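Local coordinates for protein cellulase (Bacteroides salanitronis, PDB 6WQY) that probably hydrolyses internal beta-1,4-glucosidic bonds of cellulose and related plant polysaccharides, as a broad-specificity endoglucanase of glycoside hydrolase family 5, at residues Y258-T272 with L319-V331. Numbering follows the deposited sequence. Where two conformers were deposited one is given.
Sequences YTENADNIYSQWGHT and LSESFRLYYLEYV
W269 lies against helix 318-337, its indole running roughly along it, and takes the edge of Y327 on one face, a T-shaped pair with planes at 87° in which Y327 CD1 comes to 3.4 Å from W269 CE2. At the rim of the same indole, Y326 CE2 sits 3.5 Å from W269 CZ3, its ring turned obliquely, and Y330 approaches CH2 more loosely. Y327 offers a face to the edge of Y258, whose own face carries the CB of W269. T259 CG2 packs against the phenolic end of Y327.

One helical turn back, the F323 ring is roofed by Q268: CB stands 3.7 Å above its centre in a CH-pi contact, and the extended chain (chi2 -170°) lays the amide nearly flat over the CE2-CZ side, 14° from parallel. The W269 carbonyl O meets the ring edge, 3.2 Å from F323 CD1, and is buried without a hydrogen-bond partner.

No direct hydrogen bond joins the segments; two waters do. One accepts from Y258 OH (2.7 Å) and donates to the carbonyl oxygens of S267 and S320, while the other links S267 OG, S320 OG and Q268 NE2.

Outer partners help position these groups: W269 NE1 bonds to G282 O, Y327 OH to D254 O, Y326 OH to E284 and Q268 OE1 to D274 N. Were W269 replaced by an alanine, the Y327 edge would probably lose its aromatic face, a gap would open beside Y326 and G282 O would lose the indole N-H.

Y258, W269, Y326, Y327 and Y330 form an aromatic cluster that, with the Q268-F323 stack and two waters, packs the end of helix 256-259 and the following loop, after strand 246-251, onto helix 318-337, after strand 305-310, in the family 5 TIM barrel.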
loop_
_atom_site.group_PDB
_atom_site.type_symbol
_atom_site.label_atom_id
_atom_site.label_comp_id
_atom_site.label_asym_id
_atom_site.label_seq_id
_atom_site.Cartn_x
_atom_site.Cartn_y
_atom_site.Cartn_z
ATOM N N TYR A 258 -5.909 -7.218 -17.403
ATOM C CA TYR A 258 -4.721 -8.035 -17.649
ATOM C C TYR A 258 -4.059 -8.473 -16.337
ATOM O O TYR A 258 -3.756 -9.659 -16.137
ATOM C CB TYR A 258 -3.711 -7.276 -18.533
ATOM C CG TYR A 258 -2.391 -8.018 -18.617
ATOM C CD1 TYR A 258 -2.310 -9.243 -19.259
ATOM C CD2 TYR A 258 -1.242 -7.524 -18.015
ATOM C CE1 TYR A 258 -1.132 -9.954 -19.292
ATOM C CE2 TYR A 258 -0.048 -8.224 -18.059
ATOM C CZ TYR A 258 -0.002 -9.448 -18.692
ATOM O OH TYR A 258 1.178 -10.153 -18.714
ATOM N N THR A 259 -3.835 -7.536 -15.418
ATOM C CA THR A 259 -3.010 -7.866 -14.262
ATOM C C THR A 259 -3.702 -8.825 -13.307
ATOM O O THR A 259 -3.015 -9.622 -12.661
ATOM C CB THR A 259 -2.543 -6.600 -13.541
ATOM O OG1 THR A 259 -3.695 -5.845 -13.157
ATOM C CG2 THR A 259 -1.630 -5.766 -14.422
ATOM N N GLU A 260 -5.029 -8.778 -13.185
ATOM C CA GLU A 260 -5.738 -9.737 -12.354
ATOM C C GLU A 260 -6.391 -10.855 -13.166
ATOM O O GLU A 260 -6.820 -11.855 -12.585
ATOM C CB GLU A 260 -6.783 -9.042 -11.471
ATOM C CG GLU A 260 -7.386 -9.976 -10.434
ATOM C CD GLU A 260 -7.992 -9.257 -9.253
ATOM O OE1 GLU A 260 -8.646 -8.232 -9.469
ATOM O OE2 GLU A 260 -7.806 -9.720 -8.109
ATOM N N ASN A 261 -6.482 -10.713 -14.482
ATOM C CA ASN A 261 -6.891 -11.811 -15.366
ATOM C C ASN A 261 -8.304 -12.309 -15.062
ATOM O O ASN A 261 -8.566 -13.513 -15.082
ATOM C CB ASN A 261 -5.888 -12.968 -15.306
ATOM C CG ASN A 261 -6.076 -13.972 -16.430
ATOM O OD1 ASN A 261 -6.414 -13.605 -17.553
ATOM N ND2 ASN A 261 -5.856 -15.252 -16.128
ATOM N N ALA A 262 -9.234 -11.384 -14.809
ATOM C CA ALA A 262 -10.562 -11.767 -14.330
ATOM C C ALA A 262 -11.239 -12.772 -15.258
ATOM O O ALA A 262 -11.617 -13.869 -14.833
ATOM C CB ALA A 262 -11.439 -10.523 -14.145
ATOM N N ASP A 263 -11.424 -12.407 -16.524
ATOM C CA ASP A 263 -12.166 -13.247 -17.459
ATOM C C ASP A 263 -11.275 -14.219 -18.229
ATOM O O ASP A 263 -11.744 -14.839 -19.189
ATOM C CB ASP A 263 -12.979 -12.388 -18.430
ATOM C CG ASP A 263 -14.240 -13.091 -18.918
ATOM O OD1 ASP A 263 -14.761 -13.968 -18.191
ATOM O OD2 ASP A 263 -14.707 -12.774 -20.032
ATOM N N ASN A 264 -10.015 -14.367 -17.821
ATOM C CA ASN A 264 -9.080 -15.333 -18.400
ATOM C C ASN A 264 -9.050 -15.262 -19.927
ATOM O O ASN A 264 -9.070 -16.282 -20.621
ATOM C CB ASN A 264 -9.374 -16.758 -17.913
ATOM C CG ASN A 264 -8.183 -17.684 -18.071
ATOM O OD1 ASN A 264 -7.033 -17.273 -17.928
ATOM N ND2 ASN A 264 -8.457 -18.948 -18.382
ATOM N N ILE A 265 -8.979 -14.044 -20.454
ATOM C CA ILE A 265 -8.923 -13.838 -21.891
ATOM C C ILE A 265 -7.720 -13.006 -22.340
ATOM O O ILE A 265 -7.347 -13.089 -23.518
ATOM C CB ILE A 265 -10.225 -13.215 -22.432
ATOM C CG1 ILE A 265 -10.520 -11.923 -21.670
ATOM C CG2 ILE A 265 -11.378 -14.204 -22.318
ATOM C CD1 ILE A 265 -11.735 -11.179 -22.153
ATOM N N TYR A 266 -7.117 -12.206 -21.469
ATOM C CA TYR A 266 -6.007 -11.332 -21.859
ATOM C C TYR A 266 -4.728 -11.926 -21.287
ATOM O O TYR A 266 -4.452 -11.792 -20.094
ATOM C CB TYR A 266 -6.220 -9.922 -21.329
ATOM C CG TYR A 266 -7.511 -9.290 -21.775
ATOM C CD1 TYR A 266 -7.881 -9.278 -23.110
ATOM C CD2 TYR A 266 -8.363 -8.703 -20.852
ATOM C CE1 TYR A 266 -9.067 -8.696 -23.517
ATOM C CE2 TYR A 266 -9.549 -8.119 -21.246
ATOM C CZ TYR A 266 -9.896 -8.118 -22.579
ATOM O OH TYR A 266 -11.079 -7.533 -22.969
ATOM N N SER A 267 -3.931 -12.551 -22.152
ATOM C CA SER A 267 -2.730 -13.254 -21.733
ATOM C C SER A 267 -1.440 -12.562 -22.152
ATOM O O SER A 267 -0.360 -13.043 -21.798
ATOM C CB SER A 267 -2.737 -14.683 -22.290
ATOM O OG SER A 267 -2.821 -14.670 -23.711
ATOM N N GLN A 268 -1.517 -11.457 -22.890
ATOM C CA GLN A 268 -0.332 -10.744 -23.369
ATOM C C GLN A 268 -0.490 -9.250 -23.116
ATOM O O GLN A 268 -1.592 -8.755 -22.860
ATOM C CB GLN A 268 -0.079 -11.035 -24.857
ATOM C CG GLN A 268 -0.023 -12.524 -25.138
ATOM C CD GLN A 268 0.453 -12.873 -26.541
ATOM O OE1 GLN A 268 0.651 -11.999 -27.395
ATOM N NE2 GLN A 268 0.630 -14.158 -26.784
ATOM N N TRP A 269 0.636 -8.536 -23.159
ATOM C CA TRP A 269 0.682 -7.127 -22.806
ATOM C C TRP A 269 1.830 -6.447 -23.536
ATOM O O TRP A 269 2.870 -7.057 -23.785
ATOM C CB TRP A 269 0.893 -6.960 -21.287
ATOM C CG TRP A 269 0.895 -5.550 -20.829
ATOM C CD1 TRP A 269 -0.205 -4.805 -20.512
ATOM C CD2 TRP A 269 2.037 -4.698 -20.627
ATOM N NE1 TRP A 269 0.183 -3.540 -20.140
ATOM C CE2 TRP A 269 1.545 -3.443 -20.208
ATOM C CE3 TRP A 269 3.421 -4.871 -20.748
ATOM C CZ2 TRP A 269 2.385 -2.373 -19.901
ATOM C CZ3 TRP A 269 4.244 -3.804 -20.447
ATOM C CH2 TRP A 269 3.724 -2.575 -20.021
ATOM N N GLY A 270 1.636 -5.179 -23.871
ATOM C CA GLY A 270 2.705 -4.362 -24.403
ATOM C C GLY A 270 2.818 -4.400 -25.913
ATOM O O GLY A 270 1.990 -4.966 -26.624
ATOM N N HIS A 271 3.906 -3.803 -26.403
ATOM C CA HIS A 271 4.049 -3.554 -27.834
ATOM C C HIS A 271 4.009 -4.831 -28.659
ATOM O O HIS A 271 3.583 -4.797 -29.821
ATOM C CB HIS A 271 5.401 -2.903 -28.174
ATOM C CG HIS A 271 5.664 -1.594 -27.504
ATOM N ND1 HIS A 271 4.730 -0.585 -27.430
ATOM C CD2 HIS A 271 6.786 -1.116 -26.915
ATOM C CE1 HIS A 271 5.259 0.451 -26.803
ATOM N NE2 HIS A 271 6.504 0.155 -26.477
ATOM N N THR A 272 4.523 -5.936 -28.131
ATOM C CA THR A 272 4.633 -7.153 -28.926
ATOM C C THR A 272 3.408 -8.051 -28.810
ATOM O O THR A 272 3.347 -9.080 -29.489
ATOM C CB THR A 272 5.893 -7.966 -28.573
ATOM O OG1 THR A 272 5.670 -8.719 -27.377
ATOM C CG2 THR A 272 7.097 -7.062 -28.417
ATOM N N LEU A 319 4.590 -18.984 -22.713
ATOM C CA LEU A 319 4.571 -17.774 -23.525
ATOM C C LEU A 319 3.891 -16.638 -22.782
ATOM O O LEU A 319 4.404 -15.514 -22.732
ATOM C CB LEU A 319 3.854 -18.058 -24.840
ATOM C CG LEU A 319 3.674 -16.849 -25.751
ATOM C CD1 LEU A 319 5.015 -16.230 -26.118
ATOM C CD2 LEU A 319 2.918 -17.267 -26.998
ATOM N N SER A 320 2.725 -16.911 -22.200
ATOM C CA SER A 320 2.019 -15.879 -21.450
ATOM C C SER A 320 2.850 -15.371 -20.274
ATOM O O SER A 320 2.862 -14.165 -19.988
ATOM C CB SER A 320 0.680 -16.427 -20.960
ATOM O OG SER A 320 -0.113 -16.871 -22.051
ATOM N N GLU A 321 3.553 -16.275 -19.573
ATOM C CA GLU A 321 4.320 -15.849 -18.403
ATOM C C GLU A 321 5.428 -14.873 -18.792
ATOM O O GLU A 321 5.773 -13.979 -18.013
ATOM C CB GLU A 321 4.859 -17.068 -17.659
ATOM C CG GLU A 321 5.497 -16.756 -16.305
ATOM C CD GLU A 321 4.516 -16.292 -15.232
ATOM O OE1 GLU A 321 3.359 -15.922 -15.544
ATOM O OE2 GLU A 321 4.922 -16.261 -14.041
ATOM N N SER A 322 6.002 -15.028 -19.988
ATOM C CA SER A 322 7.005 -14.078 -20.449
ATOM C C SER A 322 6.465 -12.654 -20.402
ATOM O O SER A 322 7.159 -11.727 -19.975
ATOM C CB SER A 322 7.430 -14.417 -21.879
ATOM O OG SER A 322 7.797 -15.777 -21.998
ATOM N N PHE A 323 5.223 -12.464 -20.849
ATOM C CA PHE A 323 4.616 -11.140 -20.842
ATOM C C PHE A 323 4.412 -10.614 -19.431
ATOM O O PHE A 323 4.542 -9.407 -19.199
ATOM C CB PHE A 323 3.291 -11.176 -21.602
ATOM C CG PHE A 323 3.451 -11.299 -23.086
ATOM C CD1 PHE A 323 3.631 -10.169 -23.873
ATOM C CD2 PHE A 323 3.439 -12.537 -23.690
ATOM C CE1 PHE A 323 3.778 -10.271 -25.229
ATOM C CE2 PHE A 323 3.592 -12.646 -25.057
ATOM C CZ PHE A 323 3.761 -11.506 -25.821
ATOM N N ARG A 324 4.060 -11.494 -18.486
ATOM C CA ARG A 324 3.901 -11.075 -17.099
ATOM C C ARG A 324 5.217 -10.554 -16.530
ATOM O O ARG A 324 5.256 -9.521 -15.849
ATOM C CB ARG A 324 3.402 -12.243 -16.249
ATOM C CG ARG A 324 3.290 -11.897 -14.779
ATOM C CD ARG A 324 3.599 -13.057 -13.883
ATOM N NE ARG A 324 3.321 -12.763 -12.483
ATOM C CZ ARG A 324 3.563 -13.613 -11.488
ATOM N NH1 ARG A 324 4.110 -14.790 -11.728
ATOM N NH2 ARG A 324 3.256 -13.268 -10.247
ATOM N N LEU A 325 6.313 -11.273 -16.780
ATOM C CA LEU A 325 7.606 -10.827 -16.274
ATOM C C LEU A 325 8.017 -9.522 -16.927
ATOM O O LEU A 325 8.568 -8.638 -16.270
ATOM C CB LEU A 325 8.668 -11.906 -16.447
ATOM C CG LEU A 325 8.636 -12.974 -15.362
ATOM C CD1 LEU A 325 7.402 -13.850 -15.426
ATOM C CD2 LEU A 325 9.895 -13.831 -15.416
ATOM N N TYR A 326 7.761 -9.383 -18.234
ATOM C CA TYR A 326 8.027 -8.117 -18.911
ATOM C C TYR A 326 7.228 -6.978 -18.284
ATOM O O TYR A 326 7.785 -5.917 -17.989
ATOM C CB TYR A 326 7.751 -8.250 -20.416
ATOM C CG TYR A 326 7.757 -6.920 -21.135
ATOM C CD1 TYR A 326 8.863 -6.081 -21.085
ATOM C CD2 TYR A 326 6.649 -6.489 -21.843
ATOM C CE1 TYR A 326 8.863 -4.858 -21.715
ATOM C CE2 TYR A 326 6.631 -5.264 -22.475
ATOM C CZ TYR A 326 7.747 -4.450 -22.407
ATOM O OH TYR A 326 7.761 -3.222 -23.036
ATOM N N TYR A 327 5.928 -7.184 -18.074
ATOM C CA TYR A 327 5.100 -6.169 -17.431
ATOM C C TYR A 327 5.685 -5.753 -16.085
ATOM O O TYR A 327 5.838 -4.557 -15.797
ATOM C CB TYR A 327 3.666 -6.707 -17.251
ATOM C CG TYR A 327 2.777 -5.762 -16.475
ATOM C CD1 TYR A 327 2.072 -4.753 -17.123
ATOM C CD2 TYR A 327 2.668 -5.853 -15.101
ATOM C CE1 TYR A 327 1.279 -3.863 -16.420
ATOM C CE2 TYR A 327 1.872 -4.968 -14.392
ATOM C CZ TYR A 327 1.191 -3.982 -15.047
ATOM O OH TYR A 327 0.421 -3.109 -14.300
ATOM N N LEU A 328 6.002 -6.723 -15.223
ATOM C CA LEU A 328 6.496 -6.394 -13.892
ATOM C C LEU A 328 7.836 -5.694 -13.952
ATOM O O LEU A 328 8.080 -4.741 -13.200
ATOM C CB LEU A 328 6.564 -7.661 -13.041
ATOM C CG LEU A 328 5.210 -8.259 -12.655
ATOM C CD1 LEU A 328 5.405 -9.591 -11.978
ATOM C CD2 LEU A 328 4.439 -7.323 -11.731
ATOM N N GLU A 329 8.721 -6.145 -14.842
ATOM C CA GLU A 329 10.012 -5.487 -15.005
ATOM C C GLU A 329 9.820 -4.065 -15.511
ATOM O O GLU A 329 10.452 -3.121 -15.009
ATOM C CB GLU A 329 10.904 -6.303 -15.951
ATOM C CG GLU A 329 12.375 -5.922 -15.900
ATOM C CD GLU A 329 13.290 -6.839 -16.706
ATOM O OE1 GLU A 329 12.855 -7.815 -17.339
ATOM O OE2 GLU A 329 14.510 -6.526 -16.752
ATOM N N TYR A 330 8.926 -3.883 -16.486
ATOM C CA TYR A 330 8.691 -2.558 -17.047
ATOM C C TYR A 330 8.130 -1.602 -16.000
ATOM O O TYR A 330 8.564 -0.438 -15.898
ATOM C CB TYR A 330 7.734 -2.650 -18.238
ATOM C CG TYR A 330 7.710 -1.375 -19.029
ATOM C CD1 TYR A 330 6.847 -0.345 -18.709
ATOM C CD2 TYR A 330 8.589 -1.183 -20.075
ATOM C CE1 TYR A 330 6.854 0.835 -19.419
ATOM C CE2 TYR A 330 8.603 -0.007 -20.790
ATOM C CZ TYR A 330 7.738 0.999 -20.453
ATOM O OH TYR A 330 7.742 2.184 -21.149
ATOM N N VAL A 331 7.161 -2.063 -15.214
ATOM C CA VAL A 331 6.536 -1.207 -14.219
ATOM C C VAL A 331 7.514 -0.875 -13.100
ATOM O O VAL A 331 7.542 0.258 -12.614
ATOM C CB VAL A 331 5.242 -1.858 -13.690
ATOM C CG1 VAL A 331 4.685 -1.071 -12.520
ATOM C CG2 VAL A 331 4.205 -1.948 -14.797
HETATM O O HOH W 1 0.653 -12.800 -19.227
HETATM O O HOH W 2 -0.491 -15.884 -24.605
#